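Long-range contacts in DNA polymerase III subunit beta (Helicobacter pylori 26695, PDB 4S3I), which confers DNA tethering and processivity on DNA polymerases and other proteins as a ring-shaped sliding clamp: residues 5-10 with 89-94; 11-16 with 76-81; 34-39 with 67-72; 40-45 with 59-64. One frame throughout, in Å; residues are numbered along the deposited sequence.

Contact 1 of 4, residues 5-10 with 89-94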
loop_
_atom_site.group_PDB
_atom_site.type_symbol
_atom_site.label_atom_id
_atom_site.label_comp_id
_atom_site.label_asym_id
_atom_site.label_seq_id
_atom_site.Cartn_x
_atom_site.Cartn_y
_atom_site.Cartn_z
ATOM N N ILE A 5 16.521 -33.500 -0.849
ATOM C CA ILE A 5 15.282 -33.656 -0.105
ATOM C C ILE A 5 14.093 -33.224 -0.962
ATOM O O ILE A 5 14.264 -32.620 -2.027
ATOM C CB ILE A 5 15.285 -32.774 1.141
ATOM C CG1 ILE A 5 15.506 -31.312 0.757
ATOM C CG2 ILE A 5 16.355 -33.206 2.152
ATOM C CD1 ILE A 5 15.263 -30.338 1.890
ATOM N N SER A 6 12.883 -33.501 -0.482
ATOM C CA SER A 6 11.697 -32.887 -1.052
ATOM C C SER A 6 10.949 -32.263 0.099
ATOM O O SER A 6 10.976 -32.794 1.221
ATOM C CB SER A 6 10.813 -33.905 -1.775
ATOM O OG SER A 6 10.113 -34.724 -0.857
ATOM N N VAL A 7 10.311 -31.123 -0.155
ATOM C CA VAL A 7 9.549 -30.431 0.873
ATOM C C VAL A 7 8.211 -29.955 0.338
ATOM O O VAL A 7 7.977 -29.933 -0.875
ATOM C CB VAL A 7 10.315 -29.214 1.447
ATOM C CG1 VAL A 7 11.635 -29.652 2.080
ATOM C CG2 VAL A 7 10.570 -28.188 0.350
ATOM N N SER A 8 7.338 -29.568 1.259
ATOM C CA SER A 8 6.061 -28.989 0.903
ATOM C C SER A 8 6.267 -27.542 0.458
ATOM O O SER A 8 6.943 -26.766 1.136
ATOM C CB SER A 8 5.114 -29.041 2.102
ATOM O OG SER A 8 3.895 -28.380 1.824
ATOM N N LYS A 9 5.675 -27.183 -0.677
ATOM C CA LYS A 9 5.779 -25.831 -1.218
ATOM C C LYS A 9 5.325 -24.782 -0.204
ATOM O O LYS A 9 6.008 -23.784 0.031
ATOM C CB LYS A 9 4.955 -25.734 -2.514
ATOM C CG LYS A 9 5.114 -24.437 -3.308
ATOM C CD LYS A 9 4.188 -23.337 -2.806
ATOM C CE LYS A 9 3.688 -22.465 -3.944
ATOM N NZ LYS A 9 2.871 -21.331 -3.422
ATOM N N ASN A 10 4.163 -25.001 0.399
ATOM C CA ASN A 10 3.629 -24.016 1.330
ATOM C C ASN A 10 4.433 -23.890 2.623
ATOM O O ASN A 10 4.587 -22.782 3.151
ATOM C CB ASN A 10 2.149 -24.280 1.616
ATOM C CG ASN A 10 1.291 -24.152 0.374
ATOM O OD1 ASN A 10 1.210 -23.079 -0.232
ATOM N ND2 ASN A 10 0.647 -25.249 -0.019
ATOM N N ILE A 89 8.365 -29.886 -3.662
ATOM C CA ILE A 89 9.543 -29.332 -4.328
ATOM C C ILE A 89 10.798 -30.101 -3.970
ATOM O O ILE A 89 11.041 -30.390 -2.801
ATOM C CB ILE A 89 9.733 -27.859 -3.934
ATOM C CG1 ILE A 89 8.570 -27.027 -4.485
ATOM C CG2 ILE A 89 11.077 -27.315 -4.439
ATOM C CD1 ILE A 89 8.513 -25.621 -3.937
ATOM N N ILE A 90 11.594 -30.430 -4.980
ATOM C CA ILE A 90 12.856 -31.111 -4.772
ATOM C C ILE A 90 14.001 -30.105 -4.655
ATOM O O ILE A 90 14.166 -29.243 -5.517
ATOM C CB ILE A 90 13.137 -32.075 -5.931
ATOM C CG1 ILE A 90 12.140 -33.239 -5.896
ATOM C CG2 ILE A 90 14.570 -32.573 -5.895
ATOM C CD1 ILE A 90 12.203 -34.159 -7.106
ATOM N N LEU A 91 14.791 -30.216 -3.590
ATOM C CA LEU A 91 15.985 -29.392 -3.438
ATOM C C LEU A 91 17.192 -30.300 -3.440
ATOM O O LEU A 91 17.282 -31.231 -2.631
ATOM C CB LEU A 91 15.930 -28.578 -2.149
ATOM C CG LEU A 91 14.655 -27.760 -1.998
ATOM C CD1 LEU A 91 14.578 -27.102 -0.626
ATOM C CD2 LEU A 91 14.552 -26.710 -3.107
ATOM N N GLU A 92 18.118 -30.054 -4.359
ATOM C CA GLU A 92 19.278 -30.927 -4.479
ATOM C C GLU A 92 20.530 -30.136 -4.831
ATOM O O GLU A 92 20.531 -29.372 -5.791
ATOM C CB GLU A 92 19.023 -31.994 -5.551
ATOM C CG GLU A 92 20.217 -32.918 -5.816
ATOM C CD GLU A 92 19.864 -34.086 -6.731
ATOM O OE1 GLU A 92 18.744 -34.088 -7.297
ATOM O OE2 GLU A 92 20.708 -34.998 -6.879
ATOM N N THR A 93 21.600 -30.322 -4.069
ATOM C CA THR A 93 22.833 -29.615 -4.375
ATOM C C THR A 93 23.543 -30.292 -5.537
ATOM O O THR A 93 23.464 -31.508 -5.717
ATOM C CB THR A 93 23.780 -29.537 -3.174
ATOM O OG1 THR A 93 24.086 -30.862 -2.737
ATOM C CG2 THR A 93 23.131 -28.752 -2.040
ATOM N N LYS A 94 24.228 -29.479 -6.326
ATOM C CA LYS A 94 25.014 -29.960 -7.441
ATOM C C LYS A 94 26.215 -29.031 -7.504
ATOM O O LYS A 94 26.073 -27.870 -7.871
ATOM C CB LYS A 94 24.194 -29.899 -8.732
ATOM C CG LYS A 94 23.658 -31.252 -9.224
ATOM C CD LYS A 94 22.256 -31.579 -8.700
ATOM C CE LYS A 94 21.702 -32.864 -9.336
ATOM N NZ LYS A 94 22.470 -34.096 -8.976
#
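The antiparallel ladder between strands 4-7 and 89-94, two neighbours in a sheet of the N-terminal domain, pairs I5 with L91, S6 with I90 and V7 with I89. I5 and L91 exchange two backbone bonds: I5 N reaches L91 O at 3.0 Å, and L91 N reaches I5 O at 2.9 Å. V7 and I89 repeat the pattern, with I89 N to V7 O at 2.8 Å. At the non-hydrogen-bonded pair between them, S6 CA comes to 3.1 Å from I89 O in a CA-H...O contact.

Alternation along the strands sorts the residues. I5, V7, I89 and L91 share one face, which in this clamp domain is backed by helices: I81 of helix 74-82 packs on I89, and F77 on L91. Branched aliphatic side chains suit that buried face. CG1 of I5 sits 4.0 Å from L91 CB, placed there by a chi1 of 57° that tucks it between the backbone N and carbonyl carbon. S6 and I90 occupy the other face, and the S6 hydroxyl bonds to that of S63 in the adjoining strand. Where the chain turns into helix 9-19, the aliphatic part of K9 serves as a hydrophobic partner, its CG lying 3.7 Å from I89 CD1, while its ammonium continues to a salt bridge with E13.

Contact 2 of 4, residues 11-16 with 76-81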
loop_
_atom_site.group_PDB
_atom_site.type_symbol
_atom_site.label_atom_id
_atom_site.label_comp_id
_atom_site.label_asym_id
_atom_site.label_seq_id
_atom_site.Cartn_x
_atom_site.Cartn_y
_atom_site.Cartn_z
ATOM N N ASP A 11 4.939 -25.010 3.132
ATOM C CA ASP A 11 5.812 -24.982 4.302
ATOM C C ASP A 11 7.066 -24.177 3.980
ATOM O O ASP A 11 7.495 -23.310 4.745
ATOM C CB ASP A 11 6.248 -26.396 4.683
ATOM C CG ASP A 11 5.116 -27.246 5.237
ATOM O OD1 ASP A 11 4.067 -26.684 5.609
ATOM O OD2 ASP A 11 5.306 -28.484 5.315
ATOM N N LEU A 12 7.650 -24.473 2.830
ATOM C CA LEU A 12 8.884 -23.810 2.418
ATOM C C LEU A 12 8.633 -22.310 2.231
ATOM O O LEU A 12 9.359 -21.473 2.782
ATOM C CB LEU A 12 9.423 -24.447 1.136
ATOM C CG LEU A 12 10.671 -23.827 0.512
ATOM C CD1 LEU A 12 11.851 -23.885 1.485
ATOM C CD2 LEU A 12 11.018 -24.544 -0.788
ATOM N N GLU A 13 7.587 -21.971 1.483
ATOM C CA GLU A 13 7.280 -20.567 1.201
ATOM C C GLU A 13 7.080 -19.776 2.493
ATOM O O GLU A 13 7.659 -18.700 2.669
ATOM C CB GLU A 13 6.047 -20.442 0.298
ATOM C CG GLU A 13 5.615 -18.991 0.024
ATOM C CD GLU A 13 4.531 -18.871 -1.050
ATOM O OE1 GLU A 13 4.157 -17.732 -1.396
ATOM O OE2 GLU A 13 4.051 -19.911 -1.550
ATOM N N ASN A 14 6.275 -20.318 3.401
ATOM C CA ASN A 14 6.083 -19.698 4.707
ATOM C C ASN A 14 7.396 -19.481 5.461
ATOM O O ASN A 14 7.644 -18.395 5.992
ATOM C CB ASN A 14 5.113 -20.519 5.563
ATOM C CG ASN A 14 3.677 -20.331 5.144
ATOM O OD1 ASN A 14 3.291 -19.247 4.701
ATOM N ND2 ASN A 14 2.873 -21.386 5.272
ATOM N N ALA A 15 8.236 -20.507 5.508
ATOM C CA ALA A 15 9.521 -20.362 6.177
ATOM C C ALA A 15 10.353 -19.245 5.531
ATOM O O ALA A 15 10.952 -18.421 6.225
ATOM C CB ALA A 15 10.292 -21.684 6.191
ATOM N N LEU A 16 10.376 -19.212 4.203
ATOM C CA LEU A 16 11.146 -18.194 3.487
ATOM C C LEU A 16 10.607 -16.786 3.734
ATOM O O LEU A 16 11.374 -15.815 3.814
ATOM C CB LEU A 16 11.180 -18.492 1.995
ATOM C CG LEU A 16 11.957 -19.742 1.615
ATOM C CD1 LEU A 16 11.880 -19.966 0.116
ATOM C CD2 LEU A 16 13.411 -19.644 2.071
ATOM N N LYS A 76 15.761 -14.404 -3.997
ATOM C CA LYS A 76 15.534 -15.167 -5.225
ATOM C C LYS A 76 14.815 -16.485 -4.923
ATOM O O LYS A 76 13.912 -16.879 -5.649
ATOM C CB LYS A 76 16.859 -15.427 -5.960
ATOM C CG LYS A 76 17.536 -14.162 -6.491
ATOM C CD LYS A 76 18.976 -14.441 -6.944
ATOM C CE LYS A 76 19.708 -13.154 -7.324
ATOM N NZ LYS A 76 19.270 -12.617 -8.643
ATOM N N PHE A 77 15.243 -17.155 -3.856
ATOM C CA PHE A 77 14.657 -18.423 -3.421
ATOM C C PHE A 77 13.163 -18.237 -3.221
ATOM O O PHE A 77 12.357 -18.995 -3.748
ATOM C CB PHE A 77 15.317 -18.882 -2.100
ATOM C CG PHE A 77 15.124 -20.347 -1.773
ATOM C CD1 PHE A 77 14.568 -21.227 -2.693
ATOM C CD2 PHE A 77 15.510 -20.843 -0.530
ATOM C CE1 PHE A 77 14.401 -22.586 -2.384
ATOM C CE2 PHE A 77 15.354 -22.199 -0.209
ATOM C CZ PHE A 77 14.798 -23.069 -1.137
ATOM N N LEU A 78 12.782 -17.212 -2.472
ATOM C CA LEU A 78 11.362 -16.973 -2.236
ATOM C C LEU A 78 10.649 -16.554 -3.525
ATOM O O LEU A 78 9.503 -16.961 -3.773
ATOM C CB LEU A 78 11.167 -15.927 -1.145
ATOM C CG LEU A 78 9.724 -15.463 -0.949
ATOM C CD1 LEU A 78 8.798 -16.634 -0.617
ATOM C CD2 LEU A 78 9.663 -14.402 0.137
ATOM N N ASP A 79 11.309 -15.751 -4.353
ATOM C CA ASP A 79 10.664 -15.318 -5.597
ATOM C C ASP A 79 10.308 -16.528 -6.462
ATOM O O ASP A 79 9.221 -16.590 -7.031
ATOM C CB ASP A 79 11.551 -14.330 -6.378
ATOM C CG ASP A 79 11.541 -12.927 -5.779
ATOM O OD1 ASP A 79 10.587 -12.605 -5.046
ATOM O OD2 ASP A 79 12.489 -12.153 -6.047
ATOM N N ILE A 80 11.226 -17.492 -6.533
ATOM C CA ILE A 80 10.983 -18.729 -7.273
ATOM C C ILE A 80 9.850 -19.560 -6.660
ATOM O O ILE A 80 8.878 -19.882 -7.336
ATOM C CB ILE A 80 12.249 -19.590 -7.334
ATOM C CG1 ILE A 80 13.312 -18.929 -8.215
ATOM C CG2 ILE A 80 11.931 -20.993 -7.840
ATOM C CD1 ILE A 80 14.656 -19.656 -8.172
ATOM N N ILE A 81 9.977 -19.905 -5.379
ATOM C CA ILE A 81 8.974 -20.733 -4.706
ATOM C C ILE A 81 7.564 -20.150 -4.807
ATOM O O ILE A 81 6.598 -20.875 -5.070
ATOM C CB ILE A 81 9.330 -20.979 -3.219
ATOM C CG1 ILE A 81 10.699 -21.635 -3.101
ATOM C CG2 ILE A 81 8.258 -21.834 -2.536
ATOM C CD1 ILE A 81 10.872 -22.855 -4.000
#
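L16 lays its CD1 methyl over one face of the F77 ring, 3.9 Å from the centroid and only 16° off the ring normal, a CH-pi contact displaced somewhat toward the rim. Its second methyl, CD2, comes to 3.6 Å from F77 CD2, so both branches of the leucine are used on one ring. CD1 also meets I81 CG1, and L16 CB meets L78 CD1, which sets this leucine among three residues of the facing helix.

One turn earlier, L12 crosses both F77 and I81 at about a right angle. CG stands anti to the backbone N (chi1 177°), and the two methyls beyond it divide the work: CD1 approaches F77 CZ, while CD2 lies 3.6 Å from I81 CD1. E13 contributes only its aliphatic part, CB against I81 CG2 at 3.9 Å and CG against L78 CD1; its carboxylate is engaged by K9 and R17 along its own helix.

Leucine, isoleucine and phenylalanine, with the aliphatic part of E13, fill this seam between helices 9-19 and 74-82, whose segment axes run 9.6 Å apart at 144°. Such an antiparallel helix pair, laid on beta sheets, is characteristic of a sliding-clamp domain.

Contact 3 of 4, residues 34-39 with 67-72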
loop_
_atom_site.group_PDB
_atom_site.type_symbol
_atom_site.label_atom_id
_atom_site.label_comp_id
_atom_site.label_asym_id
_atom_site.label_seq_id
_atom_site.Cartn_x
_atom_site.Cartn_y
_atom_site.Cartn_z
ATOM N N HIS A 34 22.076 -14.254 1.911
ATOM C CA HIS A 34 21.871 -15.697 1.800
ATOM C C HIS A 34 21.281 -16.364 3.046
ATOM O O HIS A 34 21.563 -15.967 4.182
ATOM C CB HIS A 34 23.190 -16.401 1.442
ATOM C CG HIS A 34 23.463 -16.455 -0.025
ATOM N ND1 HIS A 34 24.010 -17.560 -0.642
ATOM C CD2 HIS A 34 23.258 -15.539 -1.004
ATOM C CE1 HIS A 34 24.134 -17.322 -1.935
ATOM N NE2 HIS A 34 23.679 -16.107 -2.181
ATOM N N ILE A 35 20.493 -17.406 2.799
ATOM C CA ILE A 35 19.976 -18.275 3.839
ATOM C C ILE A 35 20.830 -19.546 3.906
ATOM O O ILE A 35 21.119 -20.162 2.876
ATOM C CB ILE A 35 18.517 -18.648 3.559
ATOM C CG1 ILE A 35 17.626 -17.415 3.756
ATOM C CG2 ILE A 35 18.068 -19.795 4.458
ATOM C CD1 ILE A 35 16.179 -17.569 3.228
ATOM N N HIS A 36 21.247 -19.917 5.118
ATOM C CA HIS A 36 21.989 -21.156 5.345
ATOM C C HIS A 36 20.975 -22.302 5.436
ATOM O O HIS A 36 19.927 -22.187 6.099
ATOM C CB HIS A 36 22.805 -21.039 6.632
ATOM C CG HIS A 36 23.638 -22.239 6.953
ATOM N ND1 HIS A 36 23.123 -23.363 7.569
ATOM C CD2 HIS A 36 24.964 -22.475 6.794
ATOM C CE1 HIS A 36 24.095 -24.242 7.757
ATOM N NE2 HIS A 36 25.220 -23.725 7.299
ATOM N N LEU A 37 21.275 -23.404 4.759
ATOM C CA LEU A 37 20.378 -24.557 4.752
ATOM C C LEU A 37 21.107 -25.743 5.366
ATOM O O LEU A 37 22.299 -25.944 5.110
ATOM C CB LEU A 37 19.960 -24.917 3.329
ATOM C CG LEU A 37 19.268 -23.869 2.474
ATOM C CD1 LEU A 37 19.013 -24.416 1.066
ATOM C CD2 LEU A 37 17.955 -23.431 3.123
ATOM N N GLU A 38 20.398 -26.532 6.169
ATOM C CA GLU A 38 20.986 -27.748 6.731
ATOM C C GLU A 38 19.951 -28.857 6.837
ATOM O O GLU A 38 18.892 -28.670 7.441
ATOM C CB GLU A 38 21.619 -27.475 8.102
ATOM C CG GLU A 38 22.097 -28.743 8.808
ATOM C CD GLU A 38 23.270 -28.501 9.753
ATOM O OE1 GLU A 38 23.335 -27.415 10.376
ATOM O OE2 GLU A 38 24.129 -29.408 9.872
ATOM N N VAL A 39 20.248 -30.007 6.238
ATOM C CA VAL A 39 19.339 -31.142 6.341
ATOM C C VAL A 39 19.883 -32.070 7.413
ATOM O O VAL A 39 21.009 -32.554 7.305
ATOM C CB VAL A 39 19.163 -31.883 4.999
ATOM C CG1 VAL A 39 18.205 -33.053 5.164
ATOM C CG2 VAL A 39 18.637 -30.921 3.921
ATOM N N GLU A 67 21.827 -35.974 3.456
ATOM C CA GLU A 67 21.981 -34.909 4.441
ATOM C C GLU A 67 23.219 -34.052 4.151
ATOM O O GLU A 67 24.224 -34.549 3.635
ATOM C CB GLU A 67 22.080 -35.511 5.846
ATOM C CG GLU A 67 20.834 -36.265 6.285
ATOM C CD GLU A 67 20.990 -36.888 7.659
ATOM O OE1 GLU A 67 22.144 -37.040 8.111
ATOM O OE2 GLU A 67 19.962 -37.224 8.284
ATOM N N GLY A 68 23.141 -32.765 4.480
ATOM C CA GLY A 68 24.258 -31.859 4.266
ATOM C C GLY A 68 23.857 -30.397 4.397
ATOM O O GLY A 68 22.715 -30.087 4.755
ATOM N N VAL A 69 24.795 -29.500 4.091
ATOM C CA VAL A 69 24.567 -28.065 4.249
ATOM C C VAL A 69 24.810 -27.316 2.944
ATOM O O VAL A 69 25.516 -27.812 2.064
ATOM C CB VAL A 69 25.502 -27.485 5.323
ATOM C CG1 VAL A 69 25.162 -28.052 6.692
ATOM C CG2 VAL A 69 26.960 -27.793 4.974
ATOM N N GLY A 70 24.240 -26.119 2.832
ATOM C CA GLY A 70 24.449 -25.247 1.683
ATOM C C GLY A 70 23.903 -23.856 1.988
ATOM O O GLY A 70 23.447 -23.607 3.102
ATOM N N THR A 71 23.963 -22.942 1.019
ATOM C CA THR A 71 23.393 -21.595 1.188
ATOM C C THR A 71 22.735 -21.184 -0.107
ATOM O O THR A 71 23.069 -21.719 -1.160
ATOM C CB THR A 71 24.457 -20.522 1.487
ATOM O OG1 THR A 71 25.061 -20.100 0.254
ATOM C CG2 THR A 71 25.527 -21.043 2.446
ATOM N N ILE A 72 21.836 -20.207 -0.041
ATOM C CA ILE A 72 21.143 -19.739 -1.228
ATOM C C ILE A 72 20.636 -18.322 -0.982
ATOM O O ILE A 72 20.285 -17.967 0.151
ATOM C CB ILE A 72 19.969 -20.697 -1.593
ATOM C CG1 ILE A 72 19.343 -20.337 -2.938
ATOM C CG2 ILE A 72 18.925 -20.770 -0.468
ATOM C CD1 ILE A 72 18.054 -21.096 -3.237
#
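Strands 34-40 and 68-73 form an antiparallel ladder in the beta framework of the N-terminal clamp domain, pairing I35 with I72, H36 with T71, L37 with G70 and E38 with V69. Backbone bonds carry it: I35 N to I72 O and L37 N to G70 O are both 2.7 Å long, and the partner N-H groups of I72 and G70 return bonds to I35 O and L37 O. In the non-hydrogen-bonded pairs, T71 CA and V69 CA each approach a carbonyl of the opposite strand, the former 3.2 Å from I35 O.

Side-chain packing differs by face. On the side of I35, L37 and V39, where L16 and L98 also pack, L37 CD1 touches I72 CG2 at 4.0 Å. On the other face E38 and V69 lie side by side, pointing the same way: V69 CG1 packs along the glutamate from CB to the carboxylate, 3.6 Å from E38 CD.

The two histidines carry the ring contacts. G70 O lies over one face of H36, whose ring also meets F117. The carbonyl carbon of I72 sits 3.4 Å above the centre of the H34 imidazole, and F112 stacks with that ring. T71 OG1 accepts a bond from F112 N and is hydrogen-bonded to H34 ND1 at the ring's edge, 2.9 Å away.

Contact 4 of 4, residues 40-45 with 59-64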
loop_
_atom_site.group_PDB
_atom_site.type_symbol
_atom_site.label_atom_id
_atom_site.label_comp_id
_atom_site.label_asym_id
_atom_site.label_seq_id
_atom_site.Cartn_x
_atom_site.Cartn_y
_atom_site.Cartn_z
ATOM N N ILE A 40 19.091 -32.278 8.461
ATOM C CA ILE A 40 19.450 -33.179 9.551
ATOM C C ILE A 40 18.277 -34.111 9.834
ATOM O O ILE A 40 17.226 -33.662 10.303
ATOM C CB ILE A 40 19.771 -32.408 10.847
ATOM C CG1 ILE A 40 20.991 -31.510 10.643
ATOM C CG2 ILE A 40 20.035 -33.381 11.993
ATOM C CD1 ILE A 40 21.353 -30.655 11.850
ATOM N N LYS A 41 18.459 -35.400 9.551
ATOM C CA LYS A 41 17.384 -36.382 9.698
ATOM C C LYS A 41 16.157 -35.955 8.893
ATOM O O LYS A 41 16.250 -35.750 7.681
ATOM C CB LYS A 41 17.063 -36.620 11.179
ATOM C CG LYS A 41 18.235 -37.245 11.945
ATOM C CD LYS A 41 18.108 -37.068 13.450
ATOM C CE LYS A 41 19.427 -37.385 14.144
ATOM N NZ LYS A 41 19.394 -37.043 15.597
ATOM N N GLU A 42 15.015 -35.802 9.548
ATOM C CA GLU A 42 13.816 -35.443 8.800
ATOM C C GLU A 42 13.456 -33.961 8.886
ATOM O O GLU A 42 12.298 -33.597 8.684
ATOM C CB GLU A 42 12.630 -36.318 9.218
ATOM C CG GLU A 42 12.197 -37.327 8.150
ATOM C CD GLU A 42 13.286 -38.339 7.796
ATOM O OE1 GLU A 42 13.417 -38.675 6.598
ATOM O OE2 GLU A 42 14.002 -38.804 8.711
ATOM N N LYS A 43 14.441 -33.111 9.179
ATOM C CA LYS A 43 14.210 -31.660 9.219
ATOM C C LYS A 43 15.096 -30.917 8.217
ATOM O O LYS A 43 16.227 -31.342 7.941
ATOM C CB LYS A 43 14.455 -31.095 10.628
ATOM C CG LYS A 43 13.478 -31.561 11.722
ATOM C CD LYS A 43 13.781 -30.864 13.058
ATOM C CE LYS A 43 12.716 -31.132 14.124
ATOM N NZ LYS A 43 13.018 -30.423 15.406
ATOM N N LEU A 44 14.571 -29.822 7.664
ATOM C CA LEU A 44 15.389 -28.834 6.950
ATOM C C LEU A 44 15.421 -27.572 7.798
ATOM O O LEU A 44 14.380 -26.991 8.085
ATOM C CB LEU A 44 14.799 -28.494 5.577
ATOM C CG LEU A 44 15.413 -27.258 4.909
ATOM C CD1 LEU A 44 16.820 -27.571 4.420
ATOM C CD2 LEU A 44 14.558 -26.754 3.761
ATOM N N PHE A 45 16.610 -27.169 8.221
ATOM C CA PHE A 45 16.776 -25.935 8.967
ATOM C C PHE A 45 17.200 -24.829 8.017
ATOM O O PHE A 45 18.080 -25.019 7.173
ATOM C CB PHE A 45 17.845 -26.104 10.048
ATOM C CG PHE A 45 17.410 -26.972 11.199
ATOM C CD1 PHE A 45 17.540 -28.354 11.130
ATOM C CD2 PHE A 45 16.855 -26.403 12.346
ATOM C CE1 PHE A 45 17.138 -29.167 12.199
ATOM C CE2 PHE A 45 16.442 -27.205 13.419
ATOM C CZ PHE A 45 16.586 -28.588 13.340
ATOM N N ILE A 59 11.539 -26.785 8.766
ATOM C CA ILE A 59 10.353 -27.477 8.288
ATOM C C ILE A 59 10.696 -28.958 8.191
ATOM O O ILE A 59 11.869 -29.322 8.048
ATOM C CB ILE A 59 9.869 -26.953 6.924
ATOM C CG1 ILE A 59 10.929 -27.167 5.841
ATOM C CG2 ILE A 59 9.456 -25.481 7.028
ATOM C CD1 ILE A 59 10.459 -26.759 4.417
ATOM N N PHE A 60 9.678 -29.812 8.284
ATOM C CA PHE A 60 9.889 -31.241 8.121
ATOM C C PHE A 60 10.036 -31.516 6.642
ATOM O O PHE A 60 9.354 -30.900 5.825
ATOM C CB PHE A 60 8.693 -32.029 8.659
ATOM C CG PHE A 60 8.577 -32.020 10.159
ATOM C CD1 PHE A 60 9.498 -32.715 10.943
ATOM C CD2 PHE A 60 7.540 -31.341 10.783
ATOM C CE1 PHE A 60 9.395 -32.714 12.328
ATOM C CE2 PHE A 60 7.424 -31.336 12.170
ATOM C CZ PHE A 60 8.354 -32.023 12.943
ATOM N N THR A 61 10.915 -32.443 6.293
ATOM C CA THR A 61 11.045 -32.886 4.911
ATOM C C THR A 61 9.990 -33.939 4.578
ATOM O O THR A 61 9.615 -34.743 5.437
ATOM C CB THR A 61 12.437 -33.485 4.651
ATOM O OG1 THR A 61 12.610 -34.648 5.468
ATOM C CG2 THR A 61 13.520 -32.467 4.978
ATOM N N GLN A 62 9.512 -33.921 3.336
ATOM C CA GLN A 62 8.620 -34.961 2.838
ATOM C C GLN A 62 9.407 -36.226 2.551
ATOM O O GLN A 62 8.910 -37.339 2.731
ATOM C CB GLN A 62 7.907 -34.498 1.574
ATOM C CG GLN A 62 6.936 -33.375 1.839
ATOM C CD GLN A 62 5.956 -33.727 2.942
ATOM O OE1 GLN A 62 5.901 -33.064 3.981
ATOM N NE2 GLN A 62 5.177 -34.783 2.723
ATOM N N SER A 63 10.637 -36.043 2.085
ATOM C CA SER A 63 11.562 -37.152 1.934
ATOM C C SER A 63 12.968 -36.610 2.096
ATOM O O SER A 63 13.195 -35.397 2.002
ATOM C CB SER A 63 11.391 -37.873 0.590
ATOM O OG SER A 63 11.925 -37.131 -0.491
ATOM N N SER A 64 13.903 -37.513 2.360
ATOM C CA SER A 64 15.287 -37.136 2.605
ATOM C C SER A 64 16.188 -38.256 2.106
ATOM O O SER A 64 16.120 -39.384 2.600
ATOM C CB SER A 64 15.509 -36.878 4.100
ATOM O OG SER A 64 16.835 -36.463 4.356
#
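L44 and I59 hold the centre of this contact, a hydrogen-bonded pair in the hairpin of strands 43-49 and 53-60. L44 N bonds to I59 O at 2.8 Å, and I59 N answers to L44 O at 2.9 Å. Their side chains lie alongside each other and point the same way, L44 CB 4.1 Å from I59 CG1, which suits two aliphatic residues facing the buried interior.

Beyond the paired residues, E42 O receives T61 N at 3.0 Å; the donor stands 46° out of the carbonyl plane. The T61 hydroxyl adds a weak bond to the same oxygen, while its CG2 methyl rests 3.9 Å from L44 N. Threonine thus offers a polar branch to the turn and an apolar one to the strand. On the outer side K43 and F60 run side by side, with K43 CE 4.1 Å from F60 CE1, and both engage Y58, the lysine by cation-pi and the phenylalanine edge-to-face.

Farther out, a type II' turn from I40 to K43 presents E42 O and the K43 side chain to the other segment. K41 N is bonded by the carboxylate of E67, and K41 O takes only a weak bond from S64 OG. Before S64, Q62 and S63 both face S6 in a classic beta bulge. Backbone bonds, T61 N to E42 O among them, therefore carry the contact, and the hydroxyls of T61 and S64 add weak bonds at the exposed turn.

In the fold
All four contacts lie within the N-terminal domain. Contact 2 is its helical core, joined by apolar side-chain atoms, and it meets both sheets: F77 touches I72 of contact 3, and L12 packs on V7 of contact 1. Contacts 1 and 3 are strand ladders, one in each sheet, each with an apolar face turned inward; I5 and V39 join them directly. Contact 4 is more exposed and bridges the sheets, since 40-45 continues the sheet of contact 3 while 63-64 borders strand 4-7 of contact 1. Contacts 1 and 2 share helix 9-19. Hydroxyl and charged side chains gather toward the margins, whereas contact 3 buries its histidine-threonine bond.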